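PDB 3AS8: magnetosome protein MamA, which probably serves as a tetratricopeptide-repeat scaffold associated with magnetosomes, recognising copies of itself and so promoting assembly of a protein complex. Local coordinates for residues Phe40-Gly49 against Leu64-Asn75. Numbering follows the deposited sequence.
Sequences FDVEVALHLG and LLERSIADAPDN
The Phe40 ring meets Ser68 OG and Asp71 OD2 at its edge, in plane, while Arg67 crosses it at a slant, Arg67 CG lying 3.9 Å from Phe40 CE1. Ring and carboxylate planes stand 66° apart, and CG of Asp71 comes within 3.7 Å of Phe40 CD2. The two helices are neighbours in the tetratricopeptide-repeat superhelix: segments 42-49 and 64-71 run nearly antiparallel (151°), their axes 8.5 Å apart at closest approach. Small residues permit that closeness: Ala45 offers only a methyl to Ser68, and Gly49 lets Leu64 and Leu65 settle against bare backbone. Ser68 suits a buried helix face because its hydroxyl donates to Leu64 O, which also accepts from Ser68 N on the opposite face of the carbonyl plane. Arg67, long enough to lay its aliphatic part by the ring, sends its guanidinium to Glu63. At the 42-49 helix start, Asp41 is the N-cap, its OD1 accepting from Val44 N; its OD2 forms a salt bridge with Arg12. Val42, with CG2 anti to its backbone N, reaches the Ala72 methyl at 4.0 Å. Beside it, one water donates to Phe40 O and Asp71 OD2. Asn75, whose OD1 caps helix 76-88 through Val78 N, gives ND2 to a second water (2.9 Å), which donates to Glu43 OE2.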
loop_
_atom_site.group_PDB
_atom_site.type_symbol
_atom_site.label_atom_id
_atom_site.label_comp_id
_atom_site.label_asym_id
_atom_site.label_seq_id
_atom_site.Cartn_x
_atom_site.Cartn_y
_atom_site.Cartn_z
ATOM N N PHE A 40 -17.387 -7.899 -16.542
ATOM C CA PHE A 40 -16.516 -7.527 -15.425
ATOM C C PHE A 40 -17.101 -7.587 -13.963
ATOM O O PHE A 40 -18.108 -6.964 -13.676
ATOM C CB PHE A 40 -15.927 -6.157 -15.695
ATOM C CG PHE A 40 -14.729 -5.876 -14.847
ATOM C CD1 PHE A 40 -13.480 -6.403 -15.197
ATOM C CD2 PHE A 40 -14.860 -5.170 -13.638
ATOM C CE1 PHE A 40 -12.383 -6.182 -14.398
ATOM C CE2 PHE A 40 -13.744 -4.946 -12.831
ATOM C CZ PHE A 40 -12.529 -5.450 -13.209
ATOM N N ASP A 41 -16.401 -8.274 -13.037
ATOM C CA ASP A 41 -16.828 -8.482 -11.619
ATOM C C ASP A 41 -15.719 -7.985 -10.694
ATOM O O ASP A 41 -14.633 -8.578 -10.712
ATOM C CB ASP A 41 -17.054 -9.980 -11.421
ATOM C CG ASP A 41 -17.436 -10.403 -9.968
ATOM O OD1 ASP A 41 -17.011 -9.835 -8.914
ATOM O OD2 ASP A 41 -18.172 -11.404 -9.882
ATOM N N VAL A 42 -15.977 -6.924 -9.897
ATOM C CA VAL A 42 -14.873 -6.191 -9.184
ATOM C C VAL A 42 -14.264 -7.074 -8.100
ATOM O O VAL A 42 -13.048 -7.073 -7.887
ATOM C CB VAL A 42 -15.304 -4.791 -8.602
ATOM C CG1 VAL A 42 -16.340 -4.907 -7.536
ATOM C CG2 VAL A 42 -14.098 -4.033 -8.012
ATOM N N GLU A 43 -15.081 -7.906 -7.483
ATOM C CA GLU A 43 -14.598 -8.736 -6.369
ATOM C C GLU A 43 -13.692 -9.879 -6.874
ATOM O O GLU A 43 -12.699 -10.239 -6.204
ATOM C CB GLU A 43 -15.826 -9.220 -5.626
ATOM C CG GLU A 43 -15.696 -9.315 -4.143
ATOM C CD GLU A 43 -15.214 -8.065 -3.459
ATOM O OE1 GLU A 43 -14.293 -8.212 -2.621
ATOM O OE2 GLU A 43 -15.743 -6.964 -3.717
ATOM N N VAL A 44 -14.006 -10.384 -8.078
ATOM C CA VAL A 44 -13.207 -11.368 -8.758
ATOM C C VAL A 44 -11.899 -10.673 -9.217
ATOM O O VAL A 44 -10.791 -11.176 -8.906
ATOM C CB VAL A 44 -13.978 -12.024 -9.924
ATOM C CG1 VAL A 44 -13.005 -12.772 -10.864
ATOM C CG2 VAL A 44 -15.114 -12.968 -9.361
ATOM N N ALA A 45 -11.996 -9.490 -9.868
ATOM C CA ALA A 45 -10.780 -8.800 -10.323
ATOM C C ALA A 45 -9.827 -8.383 -9.158
ATOM O O ALA A 45 -8.598 -8.511 -9.258
ATOM C CB ALA A 45 -11.102 -7.580 -11.239
ATOM N N LEU A 46 -10.401 -7.954 -8.051
ATOM C CA LEU A 46 -9.645 -7.580 -6.888
ATOM C C LEU A 46 -8.879 -8.750 -6.277
ATOM O O LEU A 46 -7.675 -8.634 -5.995
ATOM C CB LEU A 46 -10.549 -7.019 -5.859
ATOM C CG LEU A 46 -9.947 -6.881 -4.448
ATOM C CD1 LEU A 46 -8.686 -5.893 -4.440
ATOM C CD2 LEU A 46 -10.959 -6.396 -3.443
ATOM N N HIS A 47 -9.571 -9.867 -6.057
ATOM C CA HIS A 47 -8.927 -11.025 -5.480
ATOM C C HIS A 47 -7.916 -11.715 -6.414
ATOM O O HIS A 47 -6.842 -12.136 -5.977
ATOM C CB HIS A 47 -10.000 -11.896 -4.845
ATOM C CG HIS A 47 -10.551 -11.278 -3.597
ATOM N ND1 HIS A 47 -11.709 -10.512 -3.573
ATOM C CD2 HIS A 47 -10.011 -11.180 -2.356
ATOM C CE1 HIS A 47 -11.894 -10.049 -2.344
ATOM N NE2 HIS A 47 -10.888 -10.445 -1.587
ATOM N N LEU A 48 -8.208 -11.772 -7.712
ATOM C CA LEU A 48 -7.258 -12.345 -8.639
ATOM C C LEU A 48 -6.054 -11.429 -8.855
ATOM O O LEU A 48 -4.939 -11.898 -9.095
ATOM C CB LEU A 48 -7.935 -12.659 -9.985
ATOM C CG LEU A 48 -7.098 -13.212 -11.144
ATOM C CD1 LEU A 48 -6.324 -14.583 -10.821
ATOM C CD2 LEU A 48 -8.137 -13.426 -12.298
ATOM N N GLY A 49 -6.306 -10.131 -8.873
ATOM C CA GLY A 49 -5.238 -9.105 -8.879
ATOM C C GLY A 49 -4.291 -9.330 -7.708
ATOM O O GLY A 49 -3.115 -9.440 -7.922
ATOM N N LEU A 64 -5.216 -5.829 -13.569
ATOM C CA LEU A 64 -6.583 -6.182 -13.093
ATOM C C LEU A 64 -7.081 -5.191 -12.034
ATOM O O LEU A 64 -8.278 -4.864 -11.967
ATOM C CB LEU A 64 -6.663 -7.613 -12.492
ATOM C CG LEU A 64 -7.105 -8.754 -13.370
ATOM C CD1 LEU A 64 -6.252 -8.723 -14.623
ATOM C CD2 LEU A 64 -7.030 -10.137 -12.633
ATOM N N LEU A 65 -6.158 -4.670 -11.234
ATOM C CA LEU A 65 -6.521 -3.766 -10.171
ATOM C C LEU A 65 -6.857 -2.432 -10.793
ATOM O O LEU A 65 -7.768 -1.789 -10.351
ATOM C CB LEU A 65 -5.414 -3.641 -9.114
ATOM C CG LEU A 65 -5.210 -4.859 -8.197
ATOM C CD1 LEU A 65 -3.909 -4.711 -7.393
ATOM C CD2 LEU A 65 -6.441 -5.145 -7.251
ATOM N N GLU A 66 -6.146 -2.061 -11.848
ATOM C CA GLU A 66 -6.426 -0.815 -12.561
ATOM C C GLU A 66 -7.821 -0.857 -13.243
ATOM O O GLU A 66 -8.552 0.120 -13.222
ATOM C CB GLU A 66 -5.330 -0.584 -13.628
ATOM C CG GLU A 66 -3.933 -0.181 -13.099
ATOM C CD GLU A 66 -2.737 -0.222 -14.132
ATOM O OE1 GLU A 66 -1.584 0.220 -13.750
ATOM O OE2 GLU A 66 -2.884 -0.716 -15.305
ATOM N N ARG A 67 -8.115 -1.976 -13.921
ATOM C CA ARG A 67 -9.430 -2.209 -14.501
ATOM C C ARG A 67 -10.522 -2.124 -13.351
ATOM O O ARG A 67 -11.596 -1.577 -13.525
ATOM C CB ARG A 67 -9.415 -3.565 -15.250
ATOM C CG ARG A 67 -10.293 -3.632 -16.457
ATOM C CD ARG A 67 -10.078 -4.897 -17.279
ATOM N NE ARG A 67 -8.659 -5.094 -17.537
ATOM C CZ ARG A 67 -8.021 -4.625 -18.607
ATOM N NH1 ARG A 67 -8.682 -3.934 -19.548
ATOM N NH2 ARG A 67 -6.718 -4.837 -18.724
ATOM N N SER A 68 -10.238 -2.674 -12.180
ATOM C CA SER A 68 -11.143 -2.612 -11.026
ATOM C C SER A 68 -11.424 -1.185 -10.556
ATOM O O SER A 68 -12.605 -0.755 -10.391
ATOM C CB SER A 68 -10.550 -3.406 -9.869
ATOM O OG SER A 68 -10.376 -4.799 -10.270
ATOM N N ILE A 69 -10.334 -0.442 -10.338
ATOM C CA ILE A 69 -10.479 0.946 -9.865
ATOM C C ILE A 69 -11.169 1.783 -10.966
ATOM O O ILE A 69 -11.845 2.720 -10.638
ATOM C CB ILE A 69 -9.153 1.573 -9.331
ATOM C CG1 ILE A 69 -9.423 2.529 -8.121
ATOM C CG2 ILE A 69 -8.422 2.323 -10.424
ATOM C CD1 ILE A 69 -10.164 1.896 -6.854
ATOM N N ALA A 70 -11.048 1.417 -12.240
ATOM C CA ALA A 70 -11.839 2.105 -13.293
ATOM C C ALA A 70 -13.358 1.815 -13.160
ATOM O O ALA A 70 -14.201 2.655 -13.402
ATOM C CB ALA A 70 -11.304 1.767 -14.723
ATOM N N ASP A 71 -13.701 0.601 -12.785
ATOM C CA ASP A 71 -15.087 0.166 -12.640
ATOM C C ASP A 71 -15.745 0.609 -11.313
ATOM O O ASP A 71 -16.969 0.812 -11.208
ATOM C CB ASP A 71 -15.061 -1.363 -12.681
ATOM C CG ASP A 71 -16.429 -1.981 -12.496
ATOM O OD1 ASP A 71 -17.267 -1.788 -13.383
ATOM O OD2 ASP A 71 -16.668 -2.656 -11.466
ATOM N N ALA A 72 -14.931 0.659 -10.268
ATOM C CA ALA A 72 -15.418 0.956 -8.919
ATOM C C ALA A 72 -14.426 1.981 -8.308
ATOM O O ALA A 72 -13.580 1.608 -7.463
ATOM C CB ALA A 72 -15.495 -0.331 -8.109
ATOM N N PRO A 73 -14.509 3.263 -8.752
ATOM C CA PRO A 73 -13.527 4.297 -8.357
ATOM C C PRO A 73 -13.428 4.589 -6.861
ATOM O O PRO A 73 -12.377 5.065 -6.408
ATOM C CB PRO A 73 -13.970 5.566 -9.114
ATOM C CG PRO A 73 -15.319 5.248 -9.732
ATOM C CD PRO A 73 -15.559 3.774 -9.671
ATOM N N ASP A 74 -14.499 4.360 -6.110
ATOM C CA ASP A 74 -14.464 4.630 -4.670
ATOM C C ASP A 74 -14.210 3.397 -3.816
ATOM O O ASP A 74 -14.370 3.474 -2.616
ATOM C CB ASP A 74 -15.756 5.334 -4.192
ATOM C CG ASP A 74 -16.096 6.577 -5.052
ATOM O OD1 ASP A 74 -17.160 6.563 -5.727
ATOM O OD2 ASP A 74 -15.260 7.521 -5.089
ATOM N N ASN A 75 -13.847 2.259 -4.422
ATOM C CA ASN A 75 -13.560 1.071 -3.657
ATOM C C ASN A 75 -12.215 1.249 -2.964
ATOM O O ASN A 75 -11.169 1.310 -3.590
ATOM C CB ASN A 75 -13.563 -0.177 -4.577
ATOM C CG ASN A 75 -13.431 -1.473 -3.814
ATOM O OD1 ASN A 75 -12.496 -1.640 -2.996
ATOM N ND2 ASN A 75 -14.360 -2.446 -4.104
HETATM O O HOH W 1 -17.933 -5.507 -10.879
HETATM O O HOH W 2 -14.066 -4.764 -2.377
#